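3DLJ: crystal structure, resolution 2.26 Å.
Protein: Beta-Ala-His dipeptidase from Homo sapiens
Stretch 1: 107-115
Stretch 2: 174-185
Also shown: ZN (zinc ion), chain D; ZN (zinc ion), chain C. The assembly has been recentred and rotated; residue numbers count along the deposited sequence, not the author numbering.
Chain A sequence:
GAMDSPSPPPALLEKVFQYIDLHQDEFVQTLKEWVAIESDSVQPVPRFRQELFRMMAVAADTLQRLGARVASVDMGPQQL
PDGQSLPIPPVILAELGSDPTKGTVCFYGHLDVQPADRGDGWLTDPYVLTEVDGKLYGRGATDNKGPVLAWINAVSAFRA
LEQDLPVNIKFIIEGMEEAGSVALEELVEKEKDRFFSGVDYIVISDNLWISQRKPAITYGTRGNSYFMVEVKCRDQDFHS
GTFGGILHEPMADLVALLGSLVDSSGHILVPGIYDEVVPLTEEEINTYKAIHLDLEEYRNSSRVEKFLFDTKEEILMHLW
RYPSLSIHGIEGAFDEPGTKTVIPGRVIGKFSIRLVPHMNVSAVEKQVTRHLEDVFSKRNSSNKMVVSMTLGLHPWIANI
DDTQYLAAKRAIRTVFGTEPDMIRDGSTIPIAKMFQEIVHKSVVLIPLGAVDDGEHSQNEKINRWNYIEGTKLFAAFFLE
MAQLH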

ATOM      1  N   PHE A 107       1.525   2.489  16.499  1.00 33.31           N
ATOM      2  CA  PHE A 107       1.843   2.740  15.089  1.00 32.07           C
ATOM      3  C   PHE A 107       2.213   1.460  14.355  1.00 31.56           C
ATOM      4  O   PHE A 107       3.064   0.715  14.811  1.00 32.07           O
ATOM      5  CB  PHE A 107       3.009   3.726  14.983  1.00 31.66           C
ATOM      6  CG  PHE A 107       3.466   3.992  13.573  1.00 29.64           C
ATOM      7  CD1 PHE A 107       2.848   4.966  12.801  1.00 28.43           C
ATOM      8  CD2 PHE A 107       4.525   3.275  13.028  1.00 27.80           C
ATOM      9  CE1 PHE A 107       3.287   5.214  11.489  1.00 30.52           C
ATOM     10  CE2 PHE A 107       4.955   3.514  11.724  1.00 28.30           C
ATOM     11  CZ  PHE A 107       4.333   4.480  10.954  1.00 29.18           C
ATOM     12  N   TYR A 108       1.605   1.236  13.200  1.00 31.25           N
ATOM     13  CA  TYR A 108       1.933   0.083  12.370  1.00 31.75           C
ATOM     14  C   TYR A 108       2.702   0.566  11.133  1.00 31.89           C
ATOM     15  O   TYR A 108       2.283   1.522  10.457  1.00 31.88           O
ATOM     16  CB  TYR A 108       0.677  -0.739  11.938  1.00 31.75           C
ATOM     17  CG  TYR A 108       1.003  -1.636  10.755  1.00 32.33           C
ATOM     18  CD1 TYR A 108       1.504  -2.945  10.940  1.00 32.65           C
ATOM     19  CD2 TYR A 108       0.908  -1.153   9.456  1.00 28.95           C
ATOM     20  CE1 TYR A 108       1.862  -3.738   9.834  1.00 32.41           C
ATOM     21  CE2 TYR A 108       1.258  -1.934   8.362  1.00 30.12           C
ATOM     22  CZ  TYR A 108       1.735  -3.199   8.550  1.00 31.94           C
ATOM     23  OH  TYR A 108       2.069  -3.927   7.437  1.00 34.58           O
ATOM     24  N   GLY A 109       3.820  -0.094  10.830  1.00 31.25           N
ATOM     25  CA  GLY A 109       4.481   0.128   9.530  1.00 31.32           C
ATOM     26  C   GLY A 109       5.146  -1.128   9.012  1.00 30.57           C
ATOM     27  O   GLY A 109       5.130  -2.147   9.686  1.00 31.47           O
ATOM     28  N   HIS A 110       5.733  -1.061   7.820  1.00 30.72           N
ATOM     29  CA  HIS A 110       6.479  -2.215   7.259  1.00 30.78           C
ATOM     30  C   HIS A 110       7.781  -1.755   6.644  1.00 30.89           C
ATOM     31  O   HIS A 110       7.853  -0.659   6.064  1.00 30.93           O
ATOM     32  CB  HIS A 110       5.651  -3.035   6.248  1.00 30.00           C
ATOM     33  CG  HIS A 110       5.335  -2.308   4.965  1.00 29.64           C
ATOM     34  ND1 HIS A 110       6.152  -2.355   3.851  1.00 29.53           N
ATOM     35  CD2 HIS A 110       4.278  -1.535   4.615  1.00 26.20           C
ATOM     36  CE1 HIS A 110       5.620  -1.639   2.877  1.00 25.97           C
ATOM     37  NE2 HIS A 110       4.481  -1.131   3.314  1.00 26.12           N
ATOM     38  N   LEU A 111       8.816  -2.577   6.806  1.00 31.26           N
ATOM     39  CA  LEU A 111      10.161  -2.225   6.320  1.00 31.81           C
ATOM     40  C   LEU A 111      10.645  -3.097   5.154  1.00 32.21           C
ATOM     41  O   LEU A 111      11.775  -2.951   4.690  1.00 32.52           O
ATOM     42  CB  LEU A 111      11.160  -2.187   7.477  1.00 31.60           C
ATOM     43  CG  LEU A 111      10.890  -1.005   8.424  1.00 31.88           C
ATOM     44  CD1 LEU A 111      11.760  -1.150   9.644  1.00 32.89           C
ATOM     45  CD2 LEU A 111      11.170   0.330   7.751  1.00 28.18           C
ATOM     46  N   ASP A 112       9.763  -3.962   4.653  1.00 32.20           N
ATOM     47  CA  ASP A 112       9.979  -4.606   3.357  1.00 32.77           C
ATOM     48  C   ASP A 112       9.488  -3.724   2.210  1.00 32.48           C
ATOM     49  O   ASP A 112       8.559  -2.917   2.372  1.00 31.74           O
ATOM     50  CB  ASP A 112       9.297  -5.987   3.284  1.00 33.09           C
ATOM     51  CG  ASP A 112       7.799  -5.900   3.423  1.00 34.59           C
ATOM     52  OD1 ASP A 112       7.320  -5.210   4.365  1.00 37.33           O
ATOM     53  OD2 ASP A 112       7.091  -6.508   2.582  1.00 36.16           O
ATOM     54  N   VAL A 113      10.133  -3.905   1.054  1.00 32.16           N
ATOM     55  CA  VAL A 113       9.859  -3.136  -0.163  1.00 31.74           C
ATOM     56  C   VAL A 113       9.523  -4.082  -1.355  1.00 32.83           C
ATOM     57  O   VAL A 113       9.858  -5.299  -1.341  1.00 32.35           O
ATOM     58  CB  VAL A 113      11.060  -2.187  -0.509  1.00 31.49           C
ATOM     59  CG1 VAL A 113      11.261  -1.132   0.579  1.00 28.96           C
ATOM     60  CG2 VAL A 113      12.335  -2.987  -0.694  1.00 29.66           C
ATOM     61  N   GLN A 114       8.824  -3.514  -2.344  1.00 33.03           N
ATOM     62  CA  GLN A 114       8.612  -4.108  -3.662  1.00 33.62           C
ATOM     63  C   GLN A 114       9.963  -4.216  -4.375  1.00 34.60           C
ATOM     64  O   GLN A 114      10.830  -3.356  -4.168  1.00 34.38           O
ATOM     65  CB  GLN A 114       7.665  -3.231  -4.495  1.00 33.35           C
ATOM     66  CG  GLN A 114       6.177  -3.385  -4.139  1.00 35.34           C
ATOM     67  CD  GLN A 114       5.588  -4.735  -4.606  1.00 38.42           C
ATOM     68  OE1 GLN A 114       5.836  -5.173  -5.724  1.00 39.60           O
ATOM     69  NE2 GLN A 114       4.819  -5.383  -3.745  1.00 37.39           N
ATOM     70  N   PRO A 115      10.153  -5.259  -5.213  1.00 35.21           N
ATOM     71  CA  PRO A 115      11.390  -5.378  -5.989  1.00 36.42           C
ATOM     72  C   PRO A 115      11.682  -4.116  -6.805  1.00 37.74           C
ATOM     73  O   PRO A 115      10.766  -3.401  -7.202  1.00 37.75           O
ATOM     74  CB  PRO A 115      11.104  -6.543  -6.938  1.00 36.05           C
ATOM     75  CG  PRO A 115      10.107  -7.386  -6.214  1.00 34.96           C
ATOM     76  CD  PRO A 115       9.225  -6.372  -5.486  1.00 35.60           C
ATOM     77  N   GLU A 174       6.435  -4.786  10.738  1.00 35.51           N
ATOM     78  CA  GLU A 174       6.666  -6.083  10.098  1.00 35.33           C
ATOM     79  C   GLU A 174       7.564  -5.954   8.877  1.00 35.71           C
ATOM     80  O   GLU A 174       7.854  -4.833   8.402  1.00 35.07           O
ATOM     81  CB  GLU A 174       5.337  -6.741   9.705  1.00 35.58           C
ATOM     82  CG  GLU A 174       4.565  -6.040   8.585  1.00 35.21           C
ATOM     83  CD  GLU A 174       3.600  -6.972   7.854  1.00 35.95           C
ATOM     84  OE1 GLU A 174       3.841  -8.196   7.840  1.00 37.44           O
ATOM     85  OE2 GLU A 174       2.606  -6.479   7.281  1.00 37.81           O
ATOM     86  N   GLY A 175       7.997  -7.110   8.376  1.00 35.64           N
ATOM     87  CA  GLY A 175       8.821  -7.173   7.191  1.00 36.10           C
ATOM     88  C   GLY A 175       8.248  -7.991   6.040  1.00 36.54           C
ATOM     89  O   GLY A 175       9.009  -8.451   5.186  1.00 36.51           O
ATOM     90  N   MET A 176       6.930  -8.176   6.003  1.00 36.68           N
ATOM     91  CA  MET A 176       6.289  -8.977   4.942  1.00 37.81           C
ATOM     92  C   MET A 176       5.020  -8.377   4.331  1.00 38.06           C
ATOM     93  O   MET A 176       4.179  -9.118   3.810  1.00 38.76           O
ATOM     94  CB  MET A 176       5.973 -10.407   5.442  1.00 37.70           C
ATOM     95  CG  MET A 176       7.182 -11.258   5.789  1.00 39.79           C
ATOM     96  SD  MET A 176       8.188 -11.743   4.361  1.00 40.07           S
ATOM     97  CE  MET A 176       7.083 -12.936   3.585  1.00 37.42           C
ATOM     98  N   GLU A 177       4.861  -7.055   4.386  1.00 38.89           N
ATOM     99  CA  GLU A 177       3.621  -6.418   3.921  1.00 38.73           C
ATOM    100  C   GLU A 177       3.401  -6.564   2.422  1.00 39.47           C
ATOM    101  O   GLU A 177       2.271  -6.775   1.974  1.00 38.91           O
ATOM    102  CB  GLU A 177       3.607  -4.949   4.315  1.00 39.15           C
ATOM    103  CG  GLU A 177       2.258  -4.238   4.172  1.00 39.52           C
ATOM    104  CD  GLU A 177       2.004  -3.729   2.765  1.00 39.57           C
ATOM    105  OE1 GLU A 177       0.825  -3.520   2.435  1.00 41.16           O
ATOM    106  OE2 GLU A 177       2.971  -3.564   1.980  1.00 39.05           O
ATOM    107  N   GLU A 178       4.485  -6.435   1.652  1.00 40.27           N
ATOM    108  CA  GLU A 178       4.453  -6.584   0.192  1.00 41.12           C
ATOM    109  C   GLU A 178       4.265  -8.037  -0.278  1.00 42.16           C
ATOM    110  O   GLU A 178       4.085  -8.292  -1.471  1.00 43.32           O
ATOM    111  CB  GLU A 178       5.721  -6.003  -0.433  1.00 40.71           C
ATOM    112  CG  GLU A 178       6.010  -4.562  -0.043  1.00 39.50           C
ATOM    113  CD  GLU A 178       5.038  -3.578  -0.654  1.00 39.70           C
ATOM    114  OE1 GLU A 178       5.225  -2.375  -0.417  1.00 38.27           O
ATOM    115  OE2 GLU A 178       4.104  -3.986  -1.399  1.00 40.67           O
ATOM    116  N   ALA A 179       4.327  -8.974   0.658  1.00 42.42           N
ATOM    117  CA  ALA A 179       4.094 -10.375   0.375  1.00 42.72           C
ATOM    118  C   ALA A 179       2.980 -10.939   1.277  1.00 42.64           C
ATOM    119  O   ALA A 179       3.131 -12.010   1.857  1.00 43.02           O
ATOM    120  CB  ALA A 179       5.400 -11.150   0.547  1.00 42.28           C
ATOM    121  N   GLY A 180       1.874 -10.202   1.403  1.00 43.07           N
ATOM    122  CA  GLY A 180       0.671 -10.693   2.093  1.00 43.57           C
ATOM    123  C   GLY A 180       0.695 -10.780   3.622  1.00 44.27           C
ATOM    124  O   GLY A 180      -0.146 -11.464   4.220  1.00 44.10           O
ATOM    125  N   SER A 181       1.641 -10.079   4.260  1.00 44.21           N
ATOM    126  CA  SER A 181       1.774 -10.080   5.732  1.00 44.12           C
ATOM    127  C   SER A 181       1.755 -11.484   6.362  1.00 44.44           C
ATOM    128  O   SER A 181       1.079 -11.719   7.367  1.00 44.14           O
ATOM    129  CB  SER A 181       0.721  -9.167   6.371  1.00 43.64           C
ATOM    130  OG  SER A 181       0.833  -7.849   5.851  1.00 43.20           O
ATOM    131  N   VAL A 182       2.504 -12.405   5.749  1.00 44.81           N
ATOM    132  CA  VAL A 182       2.576 -13.801   6.184  1.00 45.06           C
ATOM    133  C   VAL A 182       2.786 -13.881   7.696  1.00 44.87           C
ATOM    134  O   VAL A 182       3.739 -13.297   8.229  1.00 44.38           O
ATOM    135  CB  VAL A 182       3.682 -14.606   5.402  1.00 45.35           C
ATOM    136  CG1 VAL A 182       3.894 -15.987   5.992  1.00 45.17           C
ATOM    137  CG2 VAL A 182       3.288 -14.756   3.927  1.00 46.47           C
ATOM    138  N   ALA A 183       1.860 -14.576   8.363  1.00 44.24           N
ATOM    139  CA  ALA A 183       1.916 -14.857   9.793  1.00 43.92           C
ATOM    140  C   ALA A 183       1.571 -13.679  10.707  1.00 44.23           C
ATOM    141  O   ALA A 183       1.595 -13.831  11.933  1.00 44.19           O
ATOM    142  CB  ALA A 183       3.282 -15.460  10.176  1.00 44.21           C
ATOM    143  N   LEU A 184       1.244 -12.516  10.139  1.00 44.17           N
ATOM    144  CA  LEU A 184       0.942 -11.352  10.983  1.00 44.41           C
ATOM    145  C   LEU A 184      -0.378 -11.533  11.748  1.00 44.83           C
ATOM    146  O   LEU A 184      -0.414 -11.392  12.981  1.00 44.70           O
ATOM    147  CB  LEU A 184       0.983 -10.020  10.204  1.00 43.94           C
ATOM    148  CG  LEU A 184       0.991  -8.747  11.072  1.00 44.14           C
ATOM    149  CD1 LEU A 184       2.208  -8.669  12.033  1.00 42.08           C
ATOM    150  CD2 LEU A 184       0.906  -7.508  10.219  1.00 43.52           C
ATOM    151  N   GLU A 185      -1.435 -11.891  11.017  1.00 45.29           N
ATOM    152  CA  GLU A 185      -2.787 -12.062  11.585  1.00 46.19           C
ATOM    153  C   GLU A 185      -2.860 -12.991  12.816  1.00 45.41           C
ATOM    154  O   GLU A 185      -3.536 -12.671  13.791  1.00 45.63           O
ATOM    155  CB  GLU A 185      -3.763 -12.502  10.487  1.00 45.89           C
ATOM    156  CG  GLU A 185      -5.234 -12.445  10.870  1.00 47.97           C
ATOM    157  CD  GLU A 185      -6.145 -12.945   9.746  1.00 48.50           C
ATOM    158  OE1 GLU A 185      -6.044 -12.423   8.607  1.00 51.93           O
ATOM    159  OE2 GLU A 185      -6.959 -13.863   9.995  1.00 51.38           O
TER
HETATM  160 ZN    ZN D2002       3.325  -0.041   2.169  1.00 30.29          ZN
HETATM  161 ZN    ZN C2001       3.521  -1.376  -1.029  1.00 34.93          ZN
HETATM  162  O   HOH W   1       7.366  -0.988  -1.267  1.00 24.98           O

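What joins the two backbones? H110 and E174 form a parallel bridge. E174 N donates to G109 O (3.1 Å), and L111 N donates to E174 O (2.9 Å), so both polar backbone atoms of E174 are satisfied by the residues flanking H110. E174 O also receives a CA-H...O contact from H110 CA at 3.2 Å.

How is the buried carboxylate of E174 satisfied? Its OE2 accepts from Y108 OH at 2.6 Å, near the plane of the tyrosine ring at its edge, and from S181 OG at 2.7 Å within its own stretch.

What does D112 do at the turn after G175? Its carboxylate receives two successive backbone amides: E178 N donates to OD2 (2.8 Å), while E177 N makes a weak bond to OD1 (3.1 Å). On its own stretch, D112 O accepts from H110 ND1 at 2.9 Å.

What occupies the metal-binding atoms? H110 NE2 binds one zinc at 2.0 Å, leaving no hydrogen for E177 OE2, 3.2 Å from that NE2; E177 CB instead packs over the ring face. E178 divides its carboxylate: OE1 binds the other zinc (2.1 Å) and accepts from a water (2.7 Å) that itself accepts from Q114 N (3.1 Å), whereas OE2 accepts from Q114 NE2 at 2.8 Å.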